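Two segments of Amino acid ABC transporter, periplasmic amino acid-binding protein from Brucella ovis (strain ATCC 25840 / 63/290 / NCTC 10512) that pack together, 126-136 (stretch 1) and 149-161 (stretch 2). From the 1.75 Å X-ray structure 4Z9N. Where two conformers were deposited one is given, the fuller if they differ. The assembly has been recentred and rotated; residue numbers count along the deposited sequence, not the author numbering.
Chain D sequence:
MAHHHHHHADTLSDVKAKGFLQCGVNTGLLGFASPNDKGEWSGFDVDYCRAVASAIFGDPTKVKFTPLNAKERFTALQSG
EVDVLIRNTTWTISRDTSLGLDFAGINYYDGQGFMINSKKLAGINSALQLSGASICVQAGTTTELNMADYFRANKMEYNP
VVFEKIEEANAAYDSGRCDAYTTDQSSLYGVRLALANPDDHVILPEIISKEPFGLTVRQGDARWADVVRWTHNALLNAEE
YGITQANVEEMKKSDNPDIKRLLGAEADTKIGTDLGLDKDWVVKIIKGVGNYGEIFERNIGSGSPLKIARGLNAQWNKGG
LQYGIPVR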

# COMPACT_ATOMS: atom_id res chain seq x y z
N SER D 126 -5.17 23.13 -22.07
CA SER D 126 -4.92 21.70 -22.05
C SER D 126 -3.46 21.40 -22.37
O SER D 126 -2.85 22.08 -23.20
CB SER D 126 -5.83 20.98 -23.05
OG SER D 126 -5.41 19.64 -23.24
N ALA D 127 -2.90 20.38 -21.73
CA ALA D 127 -1.53 20.00 -22.03
C ALA D 127 -1.41 19.53 -23.47
O ALA D 127 -0.31 19.49 -24.01
CB ALA D 127 -1.05 18.90 -21.08
N LEU D 128 -2.53 19.17 -24.09
CA LEU D 128 -2.49 18.71 -25.48
C LEU D 128 -2.30 19.87 -26.45
O LEU D 128 -2.17 19.67 -27.66
CB LEU D 128 -3.76 17.92 -25.81
CG LEU D 128 -3.84 16.52 -25.18
CD1 LEU D 128 -5.16 15.82 -25.50
CD2 LEU D 128 -2.65 15.66 -25.60
N GLN D 129 -2.26 21.09 -25.93
CA GLN D 129 -2.02 22.24 -26.79
C GLN D 129 -0.57 22.72 -26.68
O GLN D 129 -0.23 23.82 -27.11
CB GLN D 129 -2.99 23.37 -26.46
CG GLN D 129 -4.45 22.93 -26.40
CD GLN D 129 -5.33 24.02 -25.84
OE1 GLN D 129 -5.02 24.59 -24.79
NE2 GLN D 129 -6.43 24.31 -26.52
N LEU D 130 0.28 21.86 -26.12
CA LEU D 130 1.65 22.25 -25.82
C LEU D 130 2.67 21.77 -26.85
O LEU D 130 3.87 21.81 -26.58
CB LEU D 130 2.06 21.74 -24.44
CG LEU D 130 1.35 22.43 -23.27
CD1 LEU D 130 1.82 21.84 -21.95
CD2 LEU D 130 1.56 23.94 -23.31
N SER D 131 2.22 21.32 -28.02
CA SER D 131 3.16 20.89 -29.06
C SER D 131 4.14 22.02 -29.37
O SER D 131 3.73 23.16 -29.61
CB SER D 131 2.43 20.46 -30.33
OG SER D 131 3.35 19.98 -31.29
N GLY D 132 5.43 21.70 -29.34
CA GLY D 132 6.44 22.69 -29.66
C GLY D 132 6.91 23.56 -28.50
O GLY D 132 7.94 24.22 -28.59
N ALA D 133 6.14 23.59 -27.42
CA ALA D 133 6.46 24.44 -26.27
C ALA D 133 7.76 24.01 -25.60
O ALA D 133 8.06 22.82 -25.51
CB ALA D 133 5.33 24.40 -25.25
N SER D 134 8.54 24.99 -25.12
CA SER D 134 9.73 24.67 -24.34
C SER D 134 9.30 24.40 -22.91
O SER D 134 8.67 25.25 -22.27
CB SER D 134 10.75 25.80 -24.39
OG SER D 134 10.20 27.01 -23.91
N ILE D 135 9.61 23.21 -22.42
CA ILE D 135 9.14 22.82 -21.10
C ILE D 135 10.29 22.45 -20.18
O ILE D 135 11.08 21.54 -20.48
CB ILE D 135 8.14 21.66 -21.20
CG1 ILE D 135 7.04 22.03 -22.21
CG2 ILE D 135 7.54 21.35 -19.82
CD1 ILE D 135 5.94 21.00 -22.31
N CYS D 136 10.38 23.13 -19.04
CA CYS D 136 11.50 22.86 -18.15
C CYS D 136 11.20 21.65 -17.30
O CYS D 136 10.06 21.38 -16.90
CB CYS D 136 11.85 24.06 -17.27
SG CYS D 136 10.63 24.46 -16.07
N ASP D 149 7.46 10.33 -22.92
CA ASP D 149 6.44 9.34 -23.27
C ASP D 149 5.16 10.02 -23.76
O ASP D 149 4.55 9.61 -24.76
CB ASP D 149 6.07 8.46 -22.07
CG ASP D 149 7.15 7.47 -21.68
OD1 ASP D 149 8.07 7.22 -22.47
OD2 ASP D 149 7.04 6.94 -20.55
N TYR D 150 4.74 11.03 -23.02
CA TYR D 150 3.47 11.70 -23.28
C TYR D 150 3.48 12.44 -24.62
O TYR D 150 2.51 12.41 -25.37
CB TYR D 150 3.15 12.67 -22.13
CG TYR D 150 1.83 13.39 -22.23
CD1 TYR D 150 0.63 12.72 -22.05
CD2 TYR D 150 1.78 14.76 -22.47
CE1 TYR D 150 -0.59 13.38 -22.12
CE2 TYR D 150 0.57 15.44 -22.53
CZ TYR D 150 -0.61 14.74 -22.35
OH TYR D 150 -1.82 15.41 -22.42
N PHE D 151 4.60 13.08 -24.93
CA PHE D 151 4.69 13.84 -26.17
C PHE D 151 4.81 12.91 -27.37
O PHE D 151 4.24 13.19 -28.41
CB PHE D 151 5.87 14.82 -26.12
CG PHE D 151 5.50 16.13 -25.50
CD1 PHE D 151 5.12 16.20 -24.16
CD2 PHE D 151 5.50 17.29 -26.26
CE1 PHE D 151 4.76 17.41 -23.60
CE2 PHE D 151 5.14 18.49 -25.71
CZ PHE D 151 4.76 18.56 -24.38
N ARG D 152 5.52 11.79 -27.20
CA ARG D 152 5.62 10.78 -28.25
C ARG D 152 4.25 10.20 -28.56
O ARG D 152 3.82 10.13 -29.72
CB ARG D 152 6.57 9.65 -27.86
CG ARG D 152 6.58 8.51 -28.87
CD ARG D 152 7.58 7.39 -28.51
NE ARG D 152 7.64 7.24 -27.05
CZ ARG D 152 8.74 7.41 -26.31
NH1 ARG D 152 9.90 7.65 -26.88
NH2 ARG D 152 8.68 7.29 -24.99
N ALA D 153 3.55 9.80 -27.51
CA ALA D 153 2.27 9.11 -27.65
C ALA D 153 1.25 10.00 -28.33
O ALA D 153 0.43 9.55 -29.13
CB ALA D 153 1.76 8.66 -26.28
N ASN D 154 1.31 11.29 -28.01
CA ASN D 154 0.32 12.22 -28.52
C ASN D 154 0.79 13.00 -29.73
O ASN D 154 0.16 13.98 -30.12
CB ASN D 154 -0.10 13.17 -27.40
CG ASN D 154 -0.95 12.48 -26.36
OD1 ASN D 154 -2.12 12.21 -26.60
ND2 ASN D 154 -0.35 12.16 -25.21
N LYS D 155 1.90 12.56 -30.31
CA LYS D 155 2.39 13.14 -31.56
C LYS D 155 2.62 14.65 -31.43
O LYS D 155 2.33 15.40 -32.37
CB LYS D 155 1.42 12.84 -32.71
CG LYS D 155 1.12 11.37 -32.92
CD LYS D 155 2.36 10.61 -33.34
CE LYS D 155 1.99 9.35 -34.13
NZ LYS D 155 1.16 8.38 -33.36
N MET D 156 3.13 15.09 -30.29
CA MET D 156 3.44 16.50 -30.09
C MET D 156 4.94 16.75 -30.23
O MET D 156 5.76 15.93 -29.82
CB MET D 156 2.96 16.96 -28.72
CG MET D 156 1.44 17.00 -28.61
SD MET D 156 0.91 17.85 -27.11
CE MET D 156 1.51 16.72 -25.86
N GLU D 157 5.29 17.90 -30.79
CA GLU D 157 6.69 18.27 -30.96
C GLU D 157 7.32 18.46 -29.58
O GLU D 157 6.77 19.17 -28.75
CB GLU D 157 6.84 19.54 -31.80
CG GLU D 157 8.30 19.99 -31.94
CD GLU D 157 8.48 21.34 -32.64
OE1 GLU D 157 7.77 21.62 -33.63
OE2 GLU D 157 9.33 22.13 -32.17
N TYR D 158 8.47 17.83 -29.37
CA TYR D 158 9.05 17.69 -28.03
C TYR D 158 10.27 18.60 -27.85
O TYR D 158 11.28 18.43 -28.54
CB TYR D 158 9.39 16.21 -27.80
CG TYR D 158 10.03 15.84 -26.47
CD1 TYR D 158 9.37 16.06 -25.25
CD2 TYR D 158 11.28 15.23 -26.43
CE1 TYR D 158 9.96 15.69 -24.04
CE2 TYR D 158 11.87 14.87 -25.24
CZ TYR D 158 11.21 15.09 -24.05
OH TYR D 158 11.83 14.72 -22.88
N ASN D 159 10.16 19.57 -26.94
CA ASN D 159 11.22 20.56 -26.68
C ASN D 159 11.51 20.70 -25.19
O ASN D 159 11.24 21.75 -24.60
CB ASN D 159 10.85 21.93 -27.25
CG ASN D 159 11.13 22.06 -28.73
OD1 ASN D 159 12.16 21.62 -29.21
ND2 ASN D 159 10.21 22.69 -29.46
N PRO D 160 12.05 19.64 -24.57
CA PRO D 160 12.42 19.72 -23.15
C PRO D 160 13.60 20.66 -22.94
O PRO D 160 14.44 20.81 -23.84
CB PRO D 160 12.84 18.28 -22.82
CG PRO D 160 13.45 17.82 -24.12
CD PRO D 160 12.52 18.38 -25.17
N VAL D 161 13.64 21.31 -21.79
CA VAL D 161 14.81 22.04 -21.36
C VAL D 161 15.18 21.47 -20.00
O VAL D 161 14.40 21.60 -19.04
CB VAL D 161 14.54 23.55 -21.29
CG1 VAL D 161 15.81 24.29 -20.99
CG2 VAL D 161 13.89 24.05 -22.57
O HOH W 1 1.10 18.26 -33.01
O HOH W 2 7.73 20.15 -25.61

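Two segments of one chain meet here in a mixed contact: a short parallel strand pairing at one end, a turn held by polar groups in the middle, and apolar packing against the end of a helix and the loop after it, which Ile135 of the strand also joins.

In the strand pairing, Ile135 N donates to Asn159 O (3.1 Å) and Val161 N donates to Ile135 O (2.9 Å), so Ile135 uses both its backbone polar groups on the neighbouring strand. Pro160, which has no N-H, fits because the two bonds use Asn159 O and Val161 N; its CA also makes a CA-H...O contact with Ile135 O at 3.5 Å.

The type II turn from Leu130 to Ala133 is fastened just before the strand. Ser131 OG accepts from Glu157 N (2.9 Å), the short hydroxyl side chain setting an acceptor within reach of that N-H, and Gly132 N donates to Glu157 O (2.9 Å), so both backbone polar groups of Glu157 are engaged by successive turn residues. Gly132 has phi/psi of 87/-16, where a CB would jam against the carbonyl O of Ser131; glycine suits this corner. Gly132 O accepts from Asn159 ND2 (2.9 Å), and the same amide nitrogen also donates to Glu157 OE2 (2.9 Å), which steadies the asparagine against the turn. Where the backbones do not bond directly, water 2 bridges them, donating to Ala133 O (2.7 Å) and accepting from Asn159 N (2.8 Å).

The apolar patch brings residues of stretch 1 against helix residues Tyr150 and Phe151 and against Met156. Ile135 CD1 reaches Phe151 CZ at 3.4 Å, a tight fit made by the far end of an extended side chain. Leu128 CD2 lies 3.9 Å from Tyr150 CZ, while the small Ala127 lets its CB sit 4.1 Å from Tyr150 CE2. Met156, long enough to reach across, places CE 4.3 Å from Leu128 CD2.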